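Local coordinates for protein alpha,alpha-trehalose-phosphate synthase (UDP-forming) (Burkholderia xenovorans, PDB 5HXA) that is a glycosyltransferase of family 20 with the GT-B fold, built from two Rossmann-like domains that face each other across a cleft, at residues A[252-257]-A[358-363]; A[269-274]-A[372-377]. All coordinates share one frame; numbering follows the deposited sequence.

Contact 1. Residues A[252-257]-A[358-363]. With EDO (1,2-ethanediol), chain C.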
# COMPACT_ATOMS: atom_id res chain seq x y z
N LYS A 252 -36.43 -24.27 -2.94
CA LYS A 252 -36.50 -24.15 -4.40
C LYS A 252 -35.24 -23.58 -5.04
O LYS A 252 -34.79 -24.13 -6.05
CB LYS A 252 -37.75 -23.34 -4.79
N PRO A 253 -34.64 -22.49 -4.54
CA PRO A 253 -33.41 -22.01 -5.20
C PRO A 253 -32.28 -23.03 -5.18
O PRO A 253 -31.47 -23.05 -6.11
CB PRO A 253 -33.04 -20.75 -4.39
CG PRO A 253 -34.32 -20.34 -3.72
CD PRO A 253 -35.03 -21.62 -3.42
N VAL A 254 -32.21 -23.87 -4.14
CA VAL A 254 -31.16 -24.89 -4.09
C VAL A 254 -31.43 -25.97 -5.13
O VAL A 254 -30.52 -26.39 -5.85
CB VAL A 254 -31.04 -25.49 -2.68
CG1 VAL A 254 -29.86 -26.45 -2.62
CG2 VAL A 254 -30.88 -24.39 -1.63
N ARG A 255 -32.69 -26.43 -5.21
CA ARG A 255 -33.06 -27.41 -6.22
C ARG A 255 -32.85 -26.86 -7.63
O ARG A 255 -32.45 -27.60 -8.54
CB ARG A 255 -34.51 -27.85 -6.04
CG ARG A 255 -34.83 -28.46 -4.68
CD ARG A 255 -36.23 -29.09 -4.65
NE ARG A 255 -37.30 -28.14 -4.95
CZ ARG A 255 -38.00 -27.48 -4.03
NH1 ARG A 255 -38.96 -26.63 -4.40
NH2 ARG A 255 -37.75 -27.67 -2.74
N SER A 256 -33.14 -25.57 -7.83
CA SER A 256 -32.87 -24.93 -9.12
C SER A 256 -31.39 -24.98 -9.45
O SER A 256 -31.00 -25.36 -10.56
CB SER A 256 -33.37 -23.48 -9.12
OG SER A 256 -34.78 -23.42 -9.04
N LEU A 257 -30.54 -24.56 -8.50
CA LEU A 257 -29.10 -24.62 -8.70
C LEU A 257 -28.66 -26.03 -9.07
O LEU A 257 -27.98 -26.23 -10.09
CB LEU A 257 -28.37 -24.14 -7.45
CG LEU A 257 -26.84 -24.18 -7.47
CD1 LEU A 257 -26.27 -23.29 -8.60
CD2 LEU A 257 -26.28 -23.76 -6.12
N PHE A 358 -23.78 -22.99 -0.42
CA PHE A 358 -22.39 -23.42 -0.18
C PHE A 358 -22.29 -24.95 -0.14
O PHE A 358 -21.37 -25.54 -0.72
CB PHE A 358 -21.87 -22.86 1.15
CG PHE A 358 -21.58 -21.37 1.16
CD1 PHE A 358 -21.23 -20.70 0.00
CD2 PHE A 358 -21.65 -20.65 2.36
CE1 PHE A 358 -20.95 -19.33 0.03
CE2 PHE A 358 -21.39 -19.28 2.39
CZ PHE A 358 -21.04 -18.62 1.22
N ARG A 359 -23.23 -25.60 0.55
CA ARG A 359 -23.21 -27.05 0.68
C ARG A 359 -23.31 -27.75 -0.68
O ARG A 359 -22.84 -28.88 -0.83
CB ARG A 359 -24.35 -27.48 1.59
CG ARG A 359 -24.35 -28.95 2.02
CD ARG A 359 -25.37 -29.12 3.14
NE ARG A 359 -25.48 -30.46 3.70
CZ ARG A 359 -24.90 -30.85 4.83
NH1 ARG A 359 -24.13 -30.01 5.53
NH2 ARG A 359 -25.08 -32.09 5.27
N GLN A 360 -23.93 -27.10 -1.67
CA GLN A 360 -24.03 -27.67 -3.01
C GLN A 360 -22.77 -27.46 -3.85
O GLN A 360 -22.70 -27.99 -4.96
CB GLN A 360 -25.22 -27.06 -3.77
CG GLN A 360 -26.56 -27.54 -3.25
CD GLN A 360 -26.67 -29.04 -3.31
OE1 GLN A 360 -26.42 -29.65 -4.36
NE2 GLN A 360 -27.02 -29.66 -2.19
N SER A 361 -21.79 -26.70 -3.36
CA SER A 361 -20.67 -26.24 -4.17
C SER A 361 -19.41 -27.04 -3.88
O SER A 361 -18.97 -27.11 -2.73
CB SER A 361 -20.40 -24.75 -3.91
OG SER A 361 -21.58 -23.98 -4.09
N GLN A 362 -18.81 -27.59 -4.93
CA GLN A 362 -17.59 -28.39 -4.78
C GLN A 362 -16.36 -27.56 -4.46
O GLN A 362 -15.39 -28.11 -3.90
CB GLN A 362 -17.32 -29.22 -6.04
CG GLN A 362 -18.26 -30.41 -6.23
CD GLN A 362 -19.67 -30.01 -6.65
OE1 GLN A 362 -19.88 -29.03 -7.38
NE2 GLN A 362 -20.65 -30.76 -6.18
N VAL A 363 -16.33 -26.28 -4.81
CA VAL A 363 -15.20 -25.41 -4.51
C VAL A 363 -15.73 -24.11 -3.93
O VAL A 363 -16.69 -23.54 -4.47
CB VAL A 363 -14.33 -25.11 -5.75
CG1 VAL A 363 -13.12 -24.21 -5.36
CG2 VAL A 363 -13.84 -26.41 -6.39
C1 EDO C . -39.01 -23.47 -0.69
O1 EDO C . -38.66 -22.25 -1.36
C2 EDO C . -40.07 -24.21 -1.49
O2 EDO C . -39.77 -25.61 -1.46

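Contact 2. Residues A[269-274]-A[372-377]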
# COMPACT_ATOMS: atom_id res chain seq x y z
N SER A 269 -18.51 -18.36 -5.36
CA SER A 269 -17.81 -17.16 -4.91
C SER A 269 -18.86 -16.15 -4.50
O SER A 269 -19.77 -15.84 -5.28
CB SER A 269 -16.90 -16.64 -6.04
OG SER A 269 -16.32 -15.39 -5.73
N VAL A 270 -18.80 -15.67 -3.26
CA VAL A 270 -19.80 -14.75 -2.72
C VAL A 270 -19.06 -13.61 -2.04
O VAL A 270 -18.27 -13.84 -1.12
CB VAL A 270 -20.75 -15.45 -1.72
CG1 VAL A 270 -21.80 -14.46 -1.19
CG2 VAL A 270 -21.42 -16.67 -2.35
N ASP A 271 -19.29 -12.37 -2.49
CA ASP A 271 -18.72 -11.26 -1.76
C ASP A 271 -19.39 -9.97 -2.19
O ASP A 271 -20.01 -9.85 -3.24
CB ASP A 271 -17.19 -11.17 -1.94
CG ASP A 271 -16.42 -11.50 -0.63
OD1 ASP A 271 -16.84 -11.03 0.45
OD2 ASP A 271 -15.41 -12.23 -0.68
N ARG A 272 -19.33 -9.02 -1.26
CA ARG A 272 -19.79 -7.68 -1.57
C ARG A 272 -18.94 -7.14 -2.71
O ARG A 272 -17.79 -7.56 -2.92
CB ARG A 272 -19.68 -6.80 -0.33
CG ARG A 272 -20.82 -5.82 -0.15
CD ARG A 272 -20.67 -5.09 1.17
NE ARG A 272 -19.27 -5.07 1.58
CZ ARG A 272 -18.44 -4.06 1.36
NH1 ARG A 272 -18.86 -2.96 0.75
NH2 ARG A 272 -17.18 -4.15 1.76
N LEU A 273 -19.50 -6.22 -3.48
CA LEU A 273 -18.84 -5.74 -4.69
C LEU A 273 -17.92 -4.59 -4.31
O LEU A 273 -18.26 -3.42 -4.45
CB LEU A 273 -19.86 -5.34 -5.75
CG LEU A 273 -19.56 -5.95 -7.12
CD1 LEU A 273 -20.68 -5.64 -8.11
CD2 LEU A 273 -18.23 -5.42 -7.62
N ASP A 274 -16.72 -4.95 -3.84
CA ASP A 274 -15.74 -4.01 -3.29
C ASP A 274 -14.40 -4.25 -3.97
O ASP A 274 -14.06 -5.38 -4.32
CB ASP A 274 -15.64 -4.22 -1.76
CG ASP A 274 -14.83 -3.16 -1.09
OD1 ASP A 274 -13.59 -3.28 -1.09
OD2 ASP A 274 -15.42 -2.22 -0.54
N GLY A 372 -10.22 -8.07 6.56
CA GLY A 372 -9.88 -8.13 7.98
C GLY A 372 -10.03 -9.53 8.54
O GLY A 372 -9.22 -9.99 9.35
N MET A 373 -11.07 -10.24 8.10
CA MET A 373 -11.37 -11.60 8.53
C MET A 373 -12.54 -12.09 7.72
O MET A 373 -13.70 -11.81 8.04
CB MET A 373 -11.73 -11.69 10.01
CG MET A 373 -12.20 -13.09 10.42
SD MET A 373 -10.90 -14.34 10.37
CE MET A 373 -9.65 -13.59 11.40
N ASN A 374 -12.25 -12.79 6.64
CA ASN A 374 -13.34 -13.17 5.75
C ASN A 374 -14.15 -14.31 6.38
O ASN A 374 -13.64 -15.42 6.58
CB ASN A 374 -12.75 -13.56 4.39
CG ASN A 374 -13.81 -13.79 3.37
OD1 ASN A 374 -14.53 -14.79 3.45
ND2 ASN A 374 -13.93 -12.88 2.40
N LEU A 375 -15.41 -14.03 6.73
CA LEU A 375 -16.26 -15.04 7.35
C LEU A 375 -16.88 -15.99 6.34
O LEU A 375 -17.28 -17.09 6.71
CB LEU A 375 -17.36 -14.36 8.18
CG LEU A 375 -16.82 -13.69 9.46
CD1 LEU A 375 -17.93 -13.01 10.24
CD2 LEU A 375 -16.12 -14.72 10.33
N VAL A 376 -16.97 -15.58 5.06
CA VAL A 376 -17.48 -16.46 4.02
C VAL A 376 -16.65 -17.73 3.93
O VAL A 376 -17.18 -18.82 3.71
CB VAL A 376 -17.55 -15.71 2.67
CG1 VAL A 376 -17.66 -16.68 1.49
CG2 VAL A 376 -18.74 -14.75 2.65
N ALA A 377 -15.32 -17.62 4.13
CA ALA A 377 -14.47 -18.81 4.08
C ALA A 377 -14.84 -19.80 5.18
O ALA A 377 -14.90 -21.02 4.94
CB ALA A 377 -13.00 -18.42 4.20

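Contact 1. Residues A[252-257]-A[358-363]
Gln360 carries the contact between helix 252-260 and the chain at the C-terminal end of helix 351-359. Its CB comes first and lies 4.2 Å from Leu257 CD2, a grazing contact in which the two side chains run past each other in opposite directions. CG is next, and it packs against the CG1 methyl of Val254, with Gln360 CG to Val254 CG1 at 3.5 Å. Here the side chains cross at about a right angle. The chain bends at chi2 (-58°), and the amide carbon CD stays 4.2 Å from Val254 CG1. All three approaches are carbon to carbon, and no hydrogen bond spans the two segments.

The N-terminal turn of helix 252-260 is held separately. Lys252 O accepts from both Ser256 N (2.8 Å) and Ser256 OG (3.1 Å), the hydroxyl lying above the carbonyl plane. The CB of Arg255 points away from segment 358-363, and one face of its guanidinium lies over Lys252 CA, offset toward the rim. In the plane of that group, NH1 and NH2 each donate to O2 of a 1,2-ethanediol, probably from the crystallisation liquor, at 3.2 Å, while Lys252 N reaches its O1 only weakly.

Val254 also packs on Leu353, Ala356 and Leu357 of helix 351-359, and Leu257 rests on Leu266 of strand 265-270. Two helices, each leading into one of two adjacent parallel strands, thus pack the N-terminal part of helix 252-260 against helix 351-359 and the residues that follow it, as expected for the alpha/beta layering of a Rossmann-like GT-B domain.

Contact 2. Residues A[269-274]-A[372-377]
The van der Waals part of the contact is Val376 on the backbone of Val270, with Asn374 and Asp271 supplying a polar part. Both methyls of Val376 meet the same backbone atom: CG1 and CG2 each lie 3.9 Å from Val270 O, so the branched end straddles the carbonyl oxygen.

Among the polar groups, Asn374 ND2 donates to Asp271 OD2 at 3.5 Å, a weak bond with an N-H...O angle of 145°, and doubtful because Asp271 was modelled in two conformers. The side chains approach from opposite directions, with carboxylate and amide planes nearly perpendicular. Each end has stronger partners: Asp271 forms salt bridges with Lys277 and Arg282, and Asn374 ND2 donates to Asp371.

The capping bond is firmer. In Asn374, chi1 (-173°) puts CG anti to the backbone N, and chi2 (-71°) turns OD1 to Ala377 N at 3.0 Å, in the carbonyl plane; Asn374 is thus the N-cap residue of helix 375-382. One amide caps that helix with its oxygen and reaches across with its nitrogen.

Around this, Leu354 of helix 351-359 packs on Val270, while Asn374, Val376 and Ala377 rest on Val366 of strand 363-366, next to strand 265-270 in the parallel sheet.

Overall arrangement
From the N terminus the order is 252-257, 269-274, 358-363, 372-377, so the two contacts cross: contact 1 closes a loop of 100 residues and, before it shuts, contact 2 has opened one of 97. Helix 252-260 runs on into strand 265-270, and helix 351-359 into strand 363-366, neighbours in the six-stranded parallel sheet; helix 375-382 follows. Contact 1 joins helix 252-260 to the end of helix 351-359 and what follows, whereas contact 2 joins the end of strand 265-270 to the start of helix 375-382. Their centres are 18 Å apart, yet Phe358 links them: its CE1 lies 3.6 Å from Val270 CG2, and its CZ 3.9 Å from Val376 CG1.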